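Local coordinates for protein methyltransferase (Streptococcus mutans, PDB 2B78) that probably transfers methyl groups from S-adenosyl-L-methionine, perhaps to RNA, at residues V272-R280 / K312-I320. Sequence-based numbering, arbitrary orientation.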
loop_
_atom_site.group_PDB
_atom_site.type_symbol
_atom_site.label_atom_id
_atom_site.label_comp_id
_atom_site.label_asym_id
_atom_site.label_seq_id
_atom_site.Cartn_x
_atom_site.Cartn_y
_atom_site.Cartn_z
ATOM N N VAL A 272 10.832 -6.597 -17.241
ATOM C CA VAL A 272 9.645 -6.134 -17.963
ATOM C C VAL A 272 9.954 -5.512 -19.321
ATOM O O VAL A 272 9.193 -5.688 -20.270
ATOM C CB VAL A 272 8.815 -5.157 -17.090
ATOM C CG1 VAL A 272 7.751 -4.462 -17.934
ATOM C CG2 VAL A 272 8.123 -5.944 -15.964
ATOM N N PHE A 273 11.060 -4.786 -19.433
ATOM C CA PHE A 273 11.390 -4.208 -20.731
ATOM C C PHE A 273 11.842 -5.312 -21.673
ATOM O O PHE A 273 11.585 -5.252 -22.878
ATOM C CB PHE A 273 12.465 -3.132 -20.596
ATOM C CG PHE A 273 11.946 -1.847 -20.028
ATOM C CD1 PHE A 273 11.060 -1.055 -20.764
ATOM C CD2 PHE A 273 12.294 -1.447 -18.743
ATOM C CE1 PHE A 273 10.529 0.123 -20.220
ATOM C CE2 PHE A 273 11.766 -0.268 -18.192
ATOM C CZ PHE A 273 10.884 0.513 -18.931
ATOM N N ASP A 274 12.508 -6.331 -21.133
ATOM C CA ASP A 274 12.936 -7.441 -21.979
ATOM C C ASP A 274 11.689 -8.182 -22.453
ATOM O O ASP A 274 11.671 -8.743 -23.560
ATOM C CB ASP A 274 13.861 -8.409 -21.227
ATOM C CG ASP A 274 15.274 -7.865 -21.057
ATOM O OD1 ASP A 274 15.696 -6.992 -21.850
ATOM O OD2 ASP A 274 15.977 -8.320 -20.133
ATOM N N TYR A 275 10.643 -8.192 -21.627
ATOM C CA TYR A 275 9.425 -8.871 -22.040
ATOM C C TYR A 275 8.706 -8.080 -23.132
ATOM O O TYR A 275 8.081 -8.667 -24.014
ATOM C CB TYR A 275 8.461 -9.094 -20.868
ATOM C CG TYR A 275 7.340 -10.026 -21.264
ATOM C CD1 TYR A 275 7.555 -11.403 -21.346
ATOM C CD2 TYR A 275 6.095 -9.532 -21.657
ATOM C CE1 TYR A 275 6.563 -12.268 -21.821
ATOM C CE2 TYR A 275 5.091 -10.390 -22.131
ATOM C CZ TYR A 275 5.336 -11.757 -22.212
ATOM O OH TYR A 275 4.367 -12.612 -22.689
ATOM N N PHE A 276 8.784 -6.750 -23.073
ATOM C CA PHE A 276 8.138 -5.931 -24.090
ATOM C C PHE A 276 8.747 -6.282 -25.437
ATOM O O PHE A 276 8.033 -6.481 -26.421
ATOM C CB PHE A 276 8.332 -4.435 -23.802
ATOM C CG PHE A 276 7.336 -3.862 -22.821
ATOM C CD1 PHE A 276 5.977 -4.128 -22.952
ATOM C CD2 PHE A 276 7.760 -3.010 -21.800
ATOM C CE1 PHE A 276 5.049 -3.556 -22.079
ATOM C CE2 PHE A 276 6.842 -2.431 -20.925
ATOM C CZ PHE A 276 5.484 -2.704 -21.064
ATOM N N LYS A 277 10.074 -6.376 -25.472
ATOM C CA LYS A 277 10.793 -6.718 -26.695
ATOM C C LYS A 277 10.480 -8.135 -27.191
ATOM O O LYS A 277 10.401 -8.387 -28.397
ATOM C CB LYS A 277 12.302 -6.581 -26.463
ATOM C CG LYS A 277 13.134 -6.938 -27.688
ATOM C CD LYS A 277 14.613 -6.669 -27.458
ATOM C CE LYS A 277 15.412 -6.899 -28.730
ATOM N NZ LYS A 277 16.857 -6.611 -28.537
ATOM N N TYR A 278 10.331 -9.062 -26.254
ATOM C CA TYR A 278 10.019 -10.457 -26.565
ATOM C C TYR A 278 8.632 -10.527 -27.189
ATOM O O TYR A 278 8.386 -11.263 -28.152
ATOM C CB TYR A 278 10.032 -11.287 -25.279
ATOM C CG TYR A 278 9.988 -12.786 -25.496
ATOM C CD1 TYR A 278 11.107 -13.469 -25.969
ATOM C CD2 TYR A 278 8.835 -13.519 -25.224
ATOM C CE1 TYR A 278 11.081 -14.852 -26.165
ATOM C CE2 TYR A 278 8.795 -14.904 -25.419
ATOM C CZ TYR A 278 9.923 -15.561 -25.887
ATOM O OH TYR A 278 9.902 -16.931 -26.082
ATOM N N ALA A 279 7.720 -9.751 -26.621
ATOM C CA ALA A 279 6.339 -9.710 -27.081
ATOM C C ALA A 279 6.246 -9.150 -28.498
ATOM O O ALA A 279 5.482 -9.650 -29.332
ATOM C CB ALA A 279 5.517 -8.863 -26.125
ATOM N N ARG A 280 7.017 -8.101 -28.762
ATOM C CA ARG A 280 7.028 -7.498 -30.090
ATOM C C ARG A 280 7.574 -8.517 -31.084
ATOM O O ARG A 280 7.015 -8.714 -32.169
ATOM C CB ARG A 280 7.899 -6.239 -30.097
ATOM C CG ARG A 280 7.359 -5.089 -29.253
ATOM C CD ARG A 280 8.076 -3.790 -29.603
ATOM N NE ARG A 280 9.473 -3.764 -29.169
ATOM C CZ ARG A 280 9.874 -3.375 -27.962
ATOM N NH1 ARG A 280 8.984 -2.981 -27.061
ATOM N NH2 ARG A 280 11.168 -3.362 -27.658
ATOM N N LYS A 312 7.089 5.101 -20.271
ATOM C CA LYS A 312 7.657 4.059 -21.120
ATOM C C LYS A 312 6.859 2.765 -21.018
ATOM O O LYS A 312 6.732 2.024 -21.998
ATOM C CB LYS A 312 9.106 3.799 -20.722
ATOM C CG LYS A 312 10.034 4.969 -21.002
ATOM C CD LYS A 312 11.443 4.659 -20.520
ATOM C CE LYS A 312 12.018 3.465 -21.256
ATOM N NZ LYS A 312 13.449 3.255 -20.902
ATOM N N LEU A 313 6.324 2.485 -19.829
ATOM C CA LEU A 313 5.537 1.270 -19.632
ATOM C C LEU A 313 4.242 1.382 -20.432
ATOM O O LEU A 313 3.799 0.423 -21.060
ATOM C CB LEU A 313 5.212 1.076 -18.149
ATOM C CG LEU A 313 6.428 1.022 -17.229
ATOM C CD1 LEU A 313 5.958 0.880 -15.779
ATOM C CD2 LEU A 313 7.338 -0.136 -17.626
ATOM N N ILE A 314 3.641 2.565 -20.404
ATOM C CA ILE A 314 2.410 2.814 -21.135
ATOM C C ILE A 314 2.642 2.755 -22.642
ATOM O O ILE A 314 1.872 2.128 -23.373
ATOM C CB ILE A 314 1.831 4.200 -20.768
ATOM C CG1 ILE A 314 1.354 4.195 -19.311
ATOM C CG2 ILE A 314 0.685 4.557 -21.707
ATOM C CD1 ILE A 314 0.119 3.322 -19.061
ATOM N N ARG A 315 3.712 3.400 -23.102
ATOM C CA ARG A 315 4.045 3.435 -24.526
ATOM C C ARG A 315 4.271 2.039 -25.079
ATOM O O ARG A 315 3.663 1.648 -26.079
ATOM C CB ARG A 315 5.298 4.284 -24.767
ATOM C CG ARG A 315 5.692 4.427 -26.253
ATOM C CD ARG A 315 6.891 5.356 -26.457
ATOM N NE ARG A 315 6.628 6.712 -25.979
ATOM C CZ ARG A 315 7.023 7.189 -24.801
ATOM N NH1 ARG A 315 7.717 6.423 -23.959
ATOM N NH2 ARG A 315 6.712 8.432 -24.460
ATOM N N GLN A 316 5.150 1.287 -24.433
ATOM C CA GLN A 316 5.445 -0.056 -24.892
ATOM C C GLN A 316 4.284 -1.026 -24.684
ATOM O O GLN A 316 4.089 -1.947 -25.477
ATOM C CB GLN A 316 6.734 -0.540 -24.230
ATOM C CG GLN A 316 7.940 0.268 -24.721
ATOM C CD GLN A 316 9.271 -0.330 -24.312
ATOM O OE1 GLN A 316 9.447 -1.550 -24.332
ATOM N NE2 GLN A 316 10.225 0.530 -23.956
ATOM N N GLY A 317 3.498 -0.806 -23.636
ATOM C CA GLY A 317 2.347 -1.658 -23.401
ATOM C C GLY A 317 1.335 -1.492 -24.524
ATOM O O GLY A 317 0.735 -2.464 -24.992
ATOM N N LEU A 318 1.143 -0.250 -24.964
ATOM C CA LEU A 318 0.207 0.039 -26.041
ATOM C C LEU A 318 0.580 -0.688 -27.323
ATOM O O LEU A 318 -0.293 -1.022 -28.122
ATOM C CB LEU A 318 0.155 1.543 -26.307
ATOM C CG LEU A 318 -0.603 2.335 -25.246
ATOM C CD1 LEU A 318 -0.414 3.825 -25.458
ATOM C CD2 LEU A 318 -2.071 1.966 -25.316
ATOM N N GLU A 319 1.873 -0.949 -27.505
ATOM C CA GLU A 319 2.359 -1.634 -28.701
ATOM C C GLU A 319 1.940 -3.099 -28.763
ATOM O O GLU A 319 1.904 -3.691 -29.843
ATOM C CB GLU A 319 3.887 -1.549 -28.785
ATOM C CG GLU A 319 4.452 -0.138 -28.899
ATOM C CD GLU A 319 5.958 -0.150 -29.055
ATOM O OE1 GLU A 319 6.443 -0.711 -30.064
ATOM O OE2 GLU A 319 6.657 0.385 -28.174
ATOM N N ILE A 320 1.642 -3.690 -27.610
ATOM C CA ILE A 320 1.212 -5.084 -27.571
ATOM C C ILE A 320 -0.202 -5.235 -26.997
ATOM O O ILE A 320 -0.572 -6.301 -26.511
ATOM C CB ILE A 320 2.199 -5.967 -26.761
ATOM C CG1 ILE A 320 2.348 -5.436 -25.332
ATOM C CG2 ILE A 320 3.560 -5.999 -27.461
ATOM C CD1 ILE A 320 3.219 -6.319 -24.427
HETATM O O HOH W 1 11.509 -3.157 -24.834
HETATM O O HOH W 2 6.159 -3.452 -26.595
#
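F276 and Q316 meet because each sets CG anti to its own carbonyl carbon (chi1 -84° and -67°), which sends the phenyl ring across the groove between two helices and lays the glutamine's aliphatic part over it. CB of Q316 sits 3.6 Å from the centroid of the F276 ring, almost straight above it, a CH-pi contact. At the edge of that ring, CD1 of I320 lies 3.8 Å from CD1 of F276, while CD2 of L313 packs against CE2 of F276. I320 also turns CG2 onto the methyl of A279, closing the C-terminal part of the apolar seam. The helices run nearly parallel, 21° apart, as successive helices on one face of a Rossmann-like methyltransferase sheet: strand 286-291 links them, and L219 and L217 of strand 215-219 touch F276 and I320.

Beside the apolar layer the contact turns polar. The R280 chain bends at chi3 and brings NH1 to OE1 of Q316, 3.1 Å away and in the guanidinium plane, although this donor stands above the amide's carbonyl plane. Water 1 adds a second grip on OE1 of Q316 at 2.7 Å and ties it to the carbonyl of F273 and to NH2 of R280; water 2 joins NH1 to O of Q316. E319 brings opposite charge near the arginine without a salt bridge. Farther toward the N-termini, NZ of K312 stands 4.6 Å from the centroid of the F273 ring in an off-centre cation-pi contact. V272, next to F273 in sequence, belongs to the S-adenosyl-L-homocysteine site, unoccupied in this chain. One glutamine thus serves both layers, its CB on the aromatic face and its amide oxygen taking bonds from arginine NH1 and water 1, which would hold the amide in one rotation.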